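Local coordinates for protein UTP-glucose-1-phosphate uridylyltransferase 2 (Trypanosoma brucei, PDB 3GUE) that probably catalyses the reaction of UTP with alpha-D-glucose 1-phosphate to give UDP-glucose and diphosphate, at residues S53-L58 with H298-T303; G257-K262 with R274-R279; L324-M329 with G353-L358. All blocks are in the same frame, centred on the assembly; numbering follows the deposited sequence.

Contact 1: S53-L58 with H298-T303; sequences SPVESL and HCFFNT. Unlike the reference sequence in segment 53-58: S53 (reference Phe). With UPG (uridine-5'-diphosphate-glucose), chain C.
Apolar packing centres on F300: its CB points at 53-58, and CG, anti to the carbonyl carbon (chi1 -61°), carries the ring on between L58 and C299. L58 lays its CD1 over one face, 3.8 Å from the ring centroid and 21° off the normal, a CH-pi contact; C299 SG sits over the opposite face. The V55 side chain runs at about a right angle to that of F300 and sets CG1 3.7 Å from F300 CD2. A flat apolar ring suits this slot: a methyl of the branched L58 can lie over its face while V55 O meets its edge, 3.1 Å from F300 CE2.

The polar link is made by water. One molecule accepts from V55 N and lies in the ring plane of H298, 2.7 Å from H298 ND1; a second donates to V55 O (2.6 Å) and accepts weakly from C299 N. H298 NE2 is held by E49.

Further along, N302 binds the glucose of UDP-glucose with two of its groups: its carbonyl O receives a very short bond from sugar O4' (2.5 Å), and ND2 donates to O3'. Strand 300-309 thus runs from this packing into the sugar-binding site of a GT-A-type nucleotidyltransferase.

Contact 2: G257-K262 with R274-R279; sequences GHLAYK and RRFVLR. With UPG (uridine-5'-diphosphate-glucose), chain C.
H258 NE2 is gripped by two donors of R279, NE and NH2, each 3.0 Å away. NE2 lies in the guanidinium plane, held side-on; NH2 is close to the imidazole plane and NE tilted out of it, the two planes standing 83° apart. The imidazole suits this place because ND1 can donate, nearly straight at 174°, to L259 O, leaving NE2 as acceptor; the nearby arginine charge would probably disfavour a protonated ring. H258 CG takes the crowded position between N and carbonyl carbon, which brings the ring alongside R279, whose NH2 also forms a salt bridge with E49.

Backbone bonds pair H258 with R279, A260 with V277 and K262 with R275; R279 N donates to H258 O at 2.9 Å, nearly along the C=O axis. A260, small, leaves room for V277 CG2, whereas V277 CG1 presses tightly on K262 CB (3.3 Å).

These six share one face of the sheet; L259, Y261, F276 and L278 lie on the opposite one. The Y261 and F276 rings are near parallel (17°) but slid apart, CE1 to CE1 3.6 Å, and the guanidinium of R274 lies over Y261 CB. With no side chain, G257 avoids L278 CD1, which would clash with a CB there; its N donates to sugar O4' of UDP-glucose at 3.0 Å. Strands 257-262 and 275-280 are neighbours in a three-stranded antiparallel sheet whose G257 end joins the sugar-binding site.

Contact 3: L324-M329 with G353-L358; sequences LRLPVM and GAAISL
Two connecting loops meet here, the one that leads from helix 310-319 into strand 329-334 and the one that carries the chain from strand 344-349 to strand 362-366, the latter wound into a short 3-10 segment. L358 and L326 carry the contact. With the CG of L326 anti to the carbonyl carbon (chi1 -71°), its CD2 ends against the 3-10 backbone, 3.4 Å from A355 N and 3.7 Å from A354 CB. The small methyls of A354 and A355 suit this surface, since they let the leucine reach the main chain itself.

P327 adds a tight touch, its CD 3.5 Å from A354 CB. Two residues before it, R325 is the centre of an inverse gamma turn (phi -87°, psi 51°), which bends the loop so that L324 and L326 both bring apolar groups to L358. That turn is closed by a weak bond from L326 N to L324 O, and the 3-10 segment by I356 N to G353 O.

L358 spreads its two methyls between partners. CD1 meets L326 CD2 at 3.7 Å, the two side chains crossing at about a right angle, and CD2 lies 3.5 Å from R325 NH1, where a long arginine can pack while staying exposed. Y195 of helix 194-201 also packs against L324, L326 and A355.

How the contacts relate
Contacts 1 and 2 lie side by side, their centres 8 Å apart. The 53-54 strand of contact 1 and both strands of contact 2 make a three-stranded antiparallel sheet in the order 53-54, 257-262, 275-280, while 300-309 belongs to the mixed sheet; S53 O meets Y261 N at 2.9 Å, probably a hydrogen bond. In sequence, the hairpin of contact 2 falls between the two segments of contact 1, and contact 3 follows both. Contact 3 is about 11 Å from contact 2, centre to centre, and touches it through F276 with I356 and L278 with G353; it is about 17 Å from the centre of contact 1, without touching. Contacts 1 and 2 both contribute residues to the sugar end of the site.

Contact 1: S53-L58 with H298-T303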
loop_
_atom_site.group_PDB
_atom_site.type_symbol
_atom_site.label_atom_id
_atom_site.label_comp_id
_atom_site.label_asym_id
_atom_site.label_seq_id
_atom_site.Cartn_x
_atom_site.Cartn_y
_atom_site.Cartn_z
ATOM N N SER A 53 -1.591 16.144 -17.177
ATOM C CA SER A 53 -0.501 17.101 -17.138
ATOM C C SER A 53 0.241 16.856 -15.833
ATOM O O SER A 53 -0.379 16.443 -14.852
ATOM C CB SER A 53 -1.067 18.509 -17.138
ATOM O OG SER A 53 -1.622 18.781 -18.405
ATOM N N PRO A 54 1.567 17.088 -15.811
ATOM C CA PRO A 54 2.312 16.918 -14.558
ATOM C C PRO A 54 2.013 17.980 -13.477
ATOM O O PRO A 54 1.741 19.133 -13.787
ATOM C CB PRO A 54 3.776 16.989 -15.004
ATOM C CG PRO A 54 3.744 17.778 -16.267
ATOM C CD PRO A 54 2.445 17.478 -16.931
ATOM N N VAL A 55 2.050 17.556 -12.224
ATOM C CA VAL A 55 2.033 18.463 -11.078
ATOM C C VAL A 55 3.453 18.994 -10.819
ATOM O O VAL A 55 4.334 18.258 -10.348
ATOM C CB VAL A 55 1.494 17.767 -9.800
ATOM C CG1 VAL A 55 1.527 18.732 -8.609
ATOM C CG2 VAL A 55 0.108 17.238 -10.012
ATOM N N GLU A 56 3.636 20.283 -11.081
ATOM C CA GLU A 56 4.946 20.930 -11.086
ATOM C C GLU A 56 5.371 21.465 -9.726
ATOM O O GLU A 56 6.572 21.638 -9.446
ATOM C CB GLU A 56 4.953 22.057 -12.131
ATOM C CG GLU A 56 4.179 23.336 -11.755
ATOM C CD GLU A 56 2.705 23.371 -12.203
ATOM O OE1 GLU A 56 1.989 22.324 -12.177
ATOM O OE2 GLU A 56 2.260 24.492 -12.564
ATOM N N SER A 57 4.390 21.735 -8.873
ATOM C CA SER A 57 4.679 22.280 -7.568
ATOM C C SER A 57 3.613 21.853 -6.574
ATOM O O SER A 57 2.480 21.543 -6.988
ATOM C CB SER A 57 4.833 23.806 -7.634
ATOM O OG SER A 57 3.599 24.450 -7.847
ATOM N N LEU A 58 4.017 21.774 -5.295
ATOM C CA LEU A 58 3.120 21.516 -4.152
ATOM C C LEU A 58 3.622 22.143 -2.833
ATOM O O LEU A 58 4.819 22.332 -2.659
ATOM C CB LEU A 58 2.927 20.008 -3.927
ATOM C CG LEU A 58 2.083 19.125 -4.840
ATOM C CD1 LEU A 58 2.265 17.650 -4.425
ATOM C CD2 LEU A 58 0.604 19.520 -4.805
ATOM N N HIS A 298 6.914 13.220 -13.244
ATOM C CA HIS A 298 5.902 12.846 -12.286
ATOM C C HIS A 298 6.605 12.570 -10.954
ATOM O O HIS A 298 6.844 11.422 -10.587
ATOM C CB HIS A 298 5.123 11.634 -12.806
ATOM C CG HIS A 298 4.435 11.896 -14.110
ATOM N ND1 HIS A 298 3.408 12.808 -14.240
ATOM C CD2 HIS A 298 4.660 11.406 -15.349
ATOM C CE1 HIS A 298 2.994 12.822 -15.492
ATOM N NE2 HIS A 298 3.746 11.991 -16.189
ATOM N N CYS A 299 6.927 13.671 -10.269
ATOM C CA CYS A 299 7.817 13.741 -9.104
ATOM C C CYS A 299 7.145 13.714 -7.743
ATOM O O CYS A 299 7.831 13.698 -6.706
ATOM C CB CYS A 299 8.655 15.032 -9.185
ATOM S SG CYS A 299 7.711 16.558 -9.400
ATOM N N PHE A 300 5.816 13.733 -7.735
ATOM C CA PHE A 300 5.066 13.669 -6.481
ATOM C C PHE A 300 4.358 12.320 -6.305
ATOM O O PHE A 300 3.364 12.015 -6.969
ATOM C CB PHE A 300 4.115 14.858 -6.348
ATOM C CG PHE A 300 4.814 16.186 -6.346
ATOM C CD1 PHE A 300 5.735 16.507 -5.351
ATOM C CD2 PHE A 300 4.573 17.109 -7.353
ATOM C CE1 PHE A 300 6.398 17.724 -5.364
ATOM C CE2 PHE A 300 5.214 18.368 -7.359
ATOM C CZ PHE A 300 6.130 18.667 -6.367
ATOM N N PHE A 301 4.908 11.510 -5.402
ATOM C CA PHE A 301 4.506 10.106 -5.254
ATOM C C PHE A 301 3.661 9.949 -3.996
ATOM O O PHE A 301 4.089 10.311 -2.915
ATOM C CB PHE A 301 5.768 9.212 -5.172
ATOM C CG PHE A 301 5.554 7.783 -5.618
ATOM C CD1 PHE A 301 5.457 7.459 -6.974
ATOM C CD2 PHE A 301 5.494 6.758 -4.689
ATOM C CE1 PHE A 301 5.279 6.144 -7.370
ATOM C CE2 PHE A 301 5.314 5.441 -5.087
ATOM C CZ PHE A 301 5.215 5.126 -6.415
ATOM N N ASN A 302 2.459 9.395 -4.164
ATOM C CA ASN A 302 1.566 9.105 -3.053
ATOM C C ASN A 302 2.164 8.096 -2.039
ATOM O O ASN A 302 2.575 6.989 -2.415
ATOM C CB ASN A 302 0.224 8.594 -3.601
ATOM C CG ASN A 302 -0.747 8.228 -2.513
ATOM O OD1 ASN A 302 -0.733 8.829 -1.393
ATOM N ND2 ASN A 302 -1.626 7.243 -2.811
ATOM N N THR A 303 2.222 8.511 -0.772
ATOM C CA THR A 303 2.688 7.668 0.325
ATOM C C THR A 303 1.555 6.744 0.791
ATOM O O THR A 303 1.810 5.754 1.460
ATOM C CB THR A 303 3.143 8.483 1.547
ATOM O OG1 THR A 303 2.012 9.121 2.151
ATOM C CG2 THR A 303 4.236 9.544 1.212
HETATM N N1 UPG C . -4.842 -3.488 0.847
HETATM C C2 UPG C . -6.086 -3.660 1.487
HETATM N N3 UPG C . -7.148 -4.079 0.705
HETATM C C4 UPG C . -7.042 -4.325 -0.643
HETATM C C5 UPG C . -5.815 -4.136 -1.291
HETATM C C6 UPG C . -4.709 -3.714 -0.559
HETATM O O2 UPG C . -6.286 -3.492 2.699
HETATM O O4 UPG C . -8.057 -4.711 -1.238
HETATM C C1C UPG C . -3.659 -3.031 1.645
HETATM C C2C UPG C . -2.316 -3.755 1.521
HETATM O O2C UPG C . -2.292 -4.932 2.341
HETATM C C3C UPG C . -1.386 -2.682 2.082
HETATM C C4C UPG C . -1.990 -1.403 1.523
HETATM O O4C UPG C . -3.376 -1.693 1.198
HETATM O O3C UPG C . -1.517 -2.651 3.502
HETATM C C5C UPG C . -1.280 -0.956 0.204
HETATM O O5C UPG C . -1.492 -1.824 -0.877
HETATM P PA UPG C . -0.297 -2.187 -1.899
HETATM O O1A UPG C . 0.862 -2.530 -1.026
HETATM O O2A UPG C . -0.730 -3.135 -2.932
HETATM O O3A UPG C . 0.019 -0.719 -2.574
HETATM P PB UPG C . -0.655 -0.080 -3.909
HETATM O O1B UPG C . -2.119 -0.140 -3.757
HETATM O O2B UPG C . -0.014 -0.621 -5.149
HETATM O O3B UPG C . -0.078 1.412 -3.776
HETATM C "C1'" UPG C . -0.515 2.245 -2.640
HETATM C "C2'" UPG C . -1.198 3.493 -3.181
HETATM C "C3'" UPG C . -0.204 4.204 -4.090
HETATM C "C4'" UPG C . 1.033 4.595 -3.266
HETATM C "C5'" UPG C . 1.662 3.338 -2.612
HETATM C "C6'" UPG C . 2.668 3.734 -1.562
HETATM O "O2'" UPG C . -2.379 3.158 -3.933
HETATM O "O3'" UPG C . -0.841 5.318 -4.693
HETATM O "O4'" UPG C . 1.994 5.246 -4.083
HETATM O "O5'" UPG C . 0.685 2.533 -1.896
HETATM O "O6'" UPG C . 3.491 2.608 -1.253
HETATM O O HOH W 1 2.504 14.512 -12.345
HETATM O O HOH W 2 4.552 15.930 -11.474
#

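Contact 2: G257-K262 with R274-R279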
loop_
_atom_site.group_PDB
_atom_site.type_symbol
_atom_site.label_atom_id
_atom_site.label_comp_id
_atom_site.label_asym_id
_atom_site.label_seq_id
_atom_site.Cartn_x
_atom_site.Cartn_y
_atom_site.Cartn_z
ATOM N N GLY A 257 1.335 4.919 -6.970
ATOM C CA GLY A 257 0.738 5.990 -7.758
ATOM C C GLY A 257 1.394 7.355 -7.650
ATOM O O GLY A 257 1.880 7.727 -6.596
ATOM N N HIS A 258 1.416 8.077 -8.759
ATOM C CA HIS A 258 1.816 9.490 -8.769
ATOM C C HIS A 258 0.611 10.377 -9.037
ATOM O O HIS A 258 -0.385 9.946 -9.644
ATOM C CB HIS A 258 2.919 9.775 -9.803
ATOM C CG HIS A 258 2.472 9.634 -11.223
ATOM N ND1 HIS A 258 1.847 10.650 -11.911
ATOM C CD2 HIS A 258 2.544 8.589 -12.082
ATOM C CE1 HIS A 258 1.571 10.248 -13.139
ATOM N NE2 HIS A 258 1.980 9.002 -13.270
ATOM N N LEU A 259 0.731 11.620 -8.577
ATOM C CA LEU A 259 -0.265 12.637 -8.812
ATOM C C LEU A 259 -0.072 13.250 -10.174
ATOM O O LEU A 259 1.044 13.290 -10.716
ATOM C CB LEU A 259 -0.225 13.728 -7.716
ATOM C CG LEU A 259 -0.774 13.296 -6.355
ATOM C CD1 LEU A 259 -0.925 14.527 -5.437
ATOM C CD2 LEU A 259 -2.107 12.576 -6.456
ATOM N N ALA A 260 -1.182 13.716 -10.732
ATOM C CA ALA A 260 -1.164 14.459 -11.983
ATOM C C ALA A 260 -2.369 15.364 -11.933
ATOM O O ALA A 260 -3.060 15.418 -10.929
ATOM C CB ALA A 260 -1.230 13.519 -13.169
ATOM N N TYR A 261 -2.599 16.079 -13.018
ATOM C CA TYR A 261 -3.666 17.049 -13.133
ATOM C C TYR A 261 -4.498 16.703 -14.361
ATOM O O TYR A 261 -3.966 16.202 -15.360
ATOM C CB TYR A 261 -3.068 18.449 -13.334
ATOM C CG TYR A 261 -2.719 19.188 -12.052
ATOM C CD1 TYR A 261 -3.563 19.141 -10.949
ATOM C CD2 TYR A 261 -1.557 19.977 -11.971
ATOM C CE1 TYR A 261 -3.261 19.824 -9.780
ATOM C CE2 TYR A 261 -1.236 20.657 -10.793
ATOM C CZ TYR A 261 -2.096 20.585 -9.719
ATOM O OH TYR A 261 -1.804 21.262 -8.570
ATOM N N LYS A 262 -5.792 16.997 -14.296
ATOM C CA LYS A 262 -6.680 16.871 -15.470
ATOM C C LYS A 262 -7.585 18.098 -15.580
ATOM O O LYS A 262 -8.017 18.651 -14.560
ATOM C CB LYS A 262 -7.535 15.609 -15.302
ATOM C CG LYS A 262 -8.199 15.068 -16.546
ATOM C CD LYS A 262 -9.080 13.886 -16.150
ATOM C CE LYS A 262 -10.100 14.283 -15.083
ATOM N NZ LYS A 262 -10.325 13.185 -14.089
ATOM N N ARG A 274 -8.676 22.806 -13.193
ATOM C CA ARG A 274 -7.736 21.763 -12.781
ATOM C C ARG A 274 -8.261 20.924 -11.626
ATOM O O ARG A 274 -8.722 21.463 -10.620
ATOM C CB ARG A 274 -6.422 22.394 -12.312
ATOM C CG ARG A 274 -5.675 23.202 -13.349
ATOM C CD ARG A 274 -4.411 22.491 -13.794
ATOM N NE ARG A 274 -4.664 21.401 -14.737
ATOM C CZ ARG A 274 -3.834 21.045 -15.722
ATOM N NH1 ARG A 274 -2.697 21.704 -15.916
ATOM N NH2 ARG A 274 -4.151 20.030 -16.523
ATOM N N ARG A 275 -8.163 19.603 -11.761
ATOM C CA ARG A 275 -8.452 18.705 -10.651
ATOM C C ARG A 275 -7.300 17.711 -10.558
ATOM O O ARG A 275 -6.654 17.399 -11.565
ATOM C CB ARG A 275 -9.804 17.990 -10.830
ATOM C CG ARG A 275 -10.720 18.617 -11.874
ATOM C CD ARG A 275 -12.200 18.277 -11.679
ATOM N NE ARG A 275 -12.876 19.194 -10.754
ATOM C CZ ARG A 275 -14.110 19.673 -10.925
ATOM N NH1 ARG A 275 -14.822 19.333 -11.993
ATOM N NH2 ARG A 275 -14.637 20.507 -10.032
ATOM N N PHE A 276 -7.015 17.262 -9.340
ATOM C CA PHE A 276 -6.030 16.226 -9.097
ATOM C C PHE A 276 -6.493 14.899 -9.690
ATOM O O PHE A 276 -7.691 14.614 -9.724
ATOM C CB PHE A 276 -5.848 16.013 -7.592
ATOM C CG PHE A 276 -4.909 16.992 -6.918
ATOM C CD1 PHE A 276 -3.606 17.181 -7.382
ATOM C CD2 PHE A 276 -5.304 17.649 -5.765
ATOM C CE1 PHE A 276 -2.741 18.035 -6.736
ATOM C CE2 PHE A 276 -4.451 18.509 -5.123
ATOM C CZ PHE A 276 -3.165 18.701 -5.608
ATOM N N VAL A 277 -5.538 14.112 -10.179
ATOM C CA VAL A 277 -5.773 12.713 -10.509
ATOM C C VAL A 277 -4.645 11.858 -9.930
ATOM O O VAL A 277 -3.492 12.290 -9.839
ATOM C CB VAL A 277 -5.979 12.410 -12.058
ATOM C CG1 VAL A 277 -6.609 13.593 -12.823
ATOM C CG2 VAL A 277 -4.690 11.958 -12.730
ATOM N N LEU A 278 -4.992 10.646 -9.530
ATOM C CA LEU A 278 -4.009 9.685 -9.064
ATOM C C LEU A 278 -3.878 8.650 -10.171
ATOM O O LEU A 278 -4.882 8.076 -10.627
ATOM C CB LEU A 278 -4.461 9.075 -7.736
ATOM C CG LEU A 278 -3.659 7.946 -7.077
ATOM C CD1 LEU A 278 -2.303 8.435 -6.612
ATOM C CD2 LEU A 278 -4.483 7.397 -5.863
ATOM N N ARG A 279 -2.678 8.482 -10.707
ATOM C CA ARG A 279 -2.475 7.385 -11.656
ATOM C C ARG A 279 -1.671 6.253 -11.005
ATOM O O ARG A 279 -0.467 6.409 -10.750
ATOM C CB ARG A 279 -1.816 7.841 -12.931
ATOM C CG ARG A 279 -1.733 6.716 -13.961
ATOM C CD ARG A 279 -1.229 7.146 -15.282
ATOM N NE ARG A 279 0.082 7.796 -15.250
ATOM C CZ ARG A 279 0.732 8.172 -16.340
ATOM N NH1 ARG A 279 0.194 7.934 -17.528
ATOM N NH2 ARG A 279 1.912 8.780 -16.250
HETATM N N1 UPG C . -4.842 -3.488 0.847
HETATM C C2 UPG C . -6.086 -3.660 1.487
HETATM N N3 UPG C . -7.148 -4.079 0.705
HETATM C C4 UPG C . -7.042 -4.325 -0.643
HETATM C C5 UPG C . -5.815 -4.136 -1.291
HETATM C C6 UPG C . -4.709 -3.714 -0.559
HETATM O O2 UPG C . -6.286 -3.492 2.699
HETATM O O4 UPG C . -8.057 -4.711 -1.238
HETATM C C1C UPG C . -3.659 -3.031 1.645
HETATM C C2C UPG C . -2.316 -3.755 1.521
HETATM O O2C UPG C . -2.292 -4.932 2.341
HETATM C C3C UPG C . -1.386 -2.682 2.082
HETATM C C4C UPG C . -1.990 -1.403 1.523
HETATM O O4C UPG C . -3.376 -1.693 1.198
HETATM O O3C UPG C . -1.517 -2.651 3.502
HETATM C C5C UPG C . -1.280 -0.956 0.204
HETATM O O5C UPG C . -1.492 -1.824 -0.877
HETATM P PA UPG C . -0.297 -2.187 -1.899
HETATM O O1A UPG C . 0.862 -2.530 -1.026
HETATM O O2A UPG C . -0.730 -3.135 -2.932
HETATM O O3A UPG C . 0.019 -0.719 -2.574
HETATM P PB UPG C . -0.655 -0.080 -3.909
HETATM O O1B UPG C . -2.119 -0.140 -3.757
HETATM O O2B UPG C . -0.014 -0.621 -5.149
HETATM O O3B UPG C . -0.078 1.412 -3.776
HETATM C "C1'" UPG C . -0.515 2.245 -2.640
HETATM C "C2'" UPG C . -1.198 3.493 -3.181
HETATM C "C3'" UPG C . -0.204 4.204 -4.090
HETATM C "C4'" UPG C . 1.033 4.595 -3.266
HETATM C "C5'" UPG C . 1.662 3.338 -2.612
HETATM C "C6'" UPG C . 2.668 3.734 -1.562
HETATM O "O2'" UPG C . -2.379 3.158 -3.933
HETATM O "O3'" UPG C . -0.841 5.318 -4.693
HETATM O "O4'" UPG C . 1.994 5.246 -4.083
HETATM O "O5'" UPG C . 0.685 2.533 -1.896
HETATM O "O6'" UPG C . 3.491 2.608 -1.253
#

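Contact 3: L324-M329 with G353-L358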
loop_
_atom_site.group_PDB
_atom_site.type_symbol
_atom_site.label_atom_id
_atom_site.label_comp_id
_atom_site.label_asym_id
_atom_site.label_seq_id
_atom_site.Cartn_x
_atom_site.Cartn_y
_atom_site.Cartn_z
ATOM N N LEU A 324 -19.564 5.934 -3.937
ATOM C CA LEU A 324 -18.500 6.823 -4.428
ATOM C C LEU A 324 -18.078 6.450 -5.856
ATOM O O LEU A 324 -17.958 5.268 -6.183
ATOM C CB LEU A 324 -17.251 6.781 -3.529
ATOM C CG LEU A 324 -17.384 7.299 -2.100
ATOM C CD1 LEU A 324 -16.064 7.182 -1.353
ATOM C CD2 LEU A 324 -17.924 8.740 -2.039
ATOM N N ARG A 325 -17.831 7.472 -6.677
ATOM C CA ARG A 325 -17.439 7.280 -8.072
ATOM C C ARG A 325 -15.929 7.122 -8.193
ATOM O O ARG A 325 -15.312 7.833 -8.983
ATOM C CB ARG A 325 -17.872 8.488 -8.934
ATOM C CG ARG A 325 -19.318 8.911 -8.804
ATOM C CD ARG A 325 -19.659 10.124 -9.693
ATOM N NE ARG A 325 -19.586 11.406 -8.981
ATOM C CZ ARG A 325 -18.504 12.187 -8.922
ATOM N NH1 ARG A 325 -17.380 11.833 -9.525
ATOM N NH2 ARG A 325 -18.545 13.332 -8.249
ATOM N N LEU A 326 -15.320 6.228 -7.406
ATOM C CA LEU A 326 -13.890 5.966 -7.547
ATOM C C LEU A 326 -13.621 5.288 -8.891
ATOM O O LEU A 326 -14.402 4.444 -9.322
ATOM C CB LEU A 326 -13.378 5.089 -6.393
ATOM C CG LEU A 326 -13.268 5.691 -4.982
ATOM C CD1 LEU A 326 -12.900 4.604 -3.991
ATOM C CD2 LEU A 326 -12.218 6.781 -4.912
ATOM N N PRO A 327 -12.521 5.656 -9.567
ATOM C CA PRO A 327 -12.218 5.001 -10.855
ATOM C C PRO A 327 -11.824 3.530 -10.712
ATOM O O PRO A 327 -10.965 3.168 -9.871
ATOM C CB PRO A 327 -11.062 5.830 -11.423
ATOM C CG PRO A 327 -10.462 6.509 -10.271
ATOM C CD PRO A 327 -11.512 6.659 -9.201
ATOM N N VAL A 328 -12.468 2.682 -11.520
ATOM C CA VAL A 328 -12.231 1.252 -11.427
ATOM C C VAL A 328 -10.946 0.944 -12.183
ATOM O O VAL A 328 -10.707 1.495 -13.253
ATOM C CB VAL A 328 -13.401 0.405 -11.973
ATOM C CG1 VAL A 328 -13.663 0.686 -13.489
ATOM C CG2 VAL A 328 -13.135 -1.077 -11.721
ATOM N N MET A 329 -10.112 0.087 -11.588
ATOM C CA MET A 329 -8.876 -0.334 -12.222
ATOM C C MET A 329 -9.098 -1.793 -12.599
ATOM O O MET A 329 -9.576 -2.580 -11.789
ATOM C CB MET A 329 -7.692 -0.200 -11.248
ATOM C CG MET A 329 -7.626 1.151 -10.508
ATOM S SD MET A 329 -6.061 1.428 -9.649
ATOM C CE MET A 329 -6.168 0.283 -8.262
ATOM N N GLY A 353 -6.743 6.553 -2.595
ATOM C CA GLY A 353 -6.155 7.856 -2.910
ATOM C C GLY A 353 -6.973 8.574 -3.972
ATOM O O GLY A 353 -6.906 9.782 -4.084
ATOM N N ALA A 354 -7.756 7.820 -4.745
ATOM C CA ALA A 354 -8.543 8.372 -5.848
ATOM C C ALA A 354 -9.702 9.276 -5.358
ATOM O O ALA A 354 -10.303 10.020 -6.145
ATOM C CB ALA A 354 -9.042 7.208 -6.784
ATOM N N ALA A 355 -10.002 9.210 -4.061
ATOM C CA ALA A 355 -10.985 10.120 -3.433
ATOM C C ALA A 355 -10.468 11.562 -3.358
ATOM O O ALA A 355 -11.163 12.468 -2.873
ATOM C CB ALA A 355 -11.385 9.626 -2.025
ATOM N N ILE A 356 -9.233 11.775 -3.787
ATOM C CA ILE A 356 -8.675 13.131 -3.754
ATOM C C ILE A 356 -9.473 14.122 -4.616
ATOM O O ILE A 356 -9.591 15.282 -4.240
ATOM C CB ILE A 356 -7.152 13.171 -4.070
ATOM C CG1 ILE A 356 -6.580 14.579 -3.803
ATOM C CG2 ILE A 356 -6.849 12.637 -5.495
ATOM C CD1 ILE A 356 -5.159 14.718 -4.302
ATOM N N SER A 357 -10.061 13.678 -5.728
ATOM C CA SER A 357 -10.955 14.588 -6.495
ATOM C C SER A 357 -12.425 14.598 -6.042
ATOM O O SER A 357 -13.203 15.471 -6.440
ATOM C CB SER A 357 -10.894 14.301 -7.999
ATOM O OG SER A 357 -11.576 13.105 -8.344
ATOM N N LEU A 358 -12.807 13.633 -5.218
ATOM C CA LEU A 358 -14.224 13.441 -4.858
ATOM C C LEU A 358 -14.676 14.297 -3.674
ATOM O O LEU A 358 -15.827 14.730 -3.609
ATOM C CB LEU A 358 -14.492 11.970 -4.584
ATOM C CG LEU A 358 -14.205 10.994 -5.706
ATOM C CD1 LEU A 358 -14.555 9.610 -5.235
ATOM C CD2 LEU A 358 -14.985 11.347 -6.975
#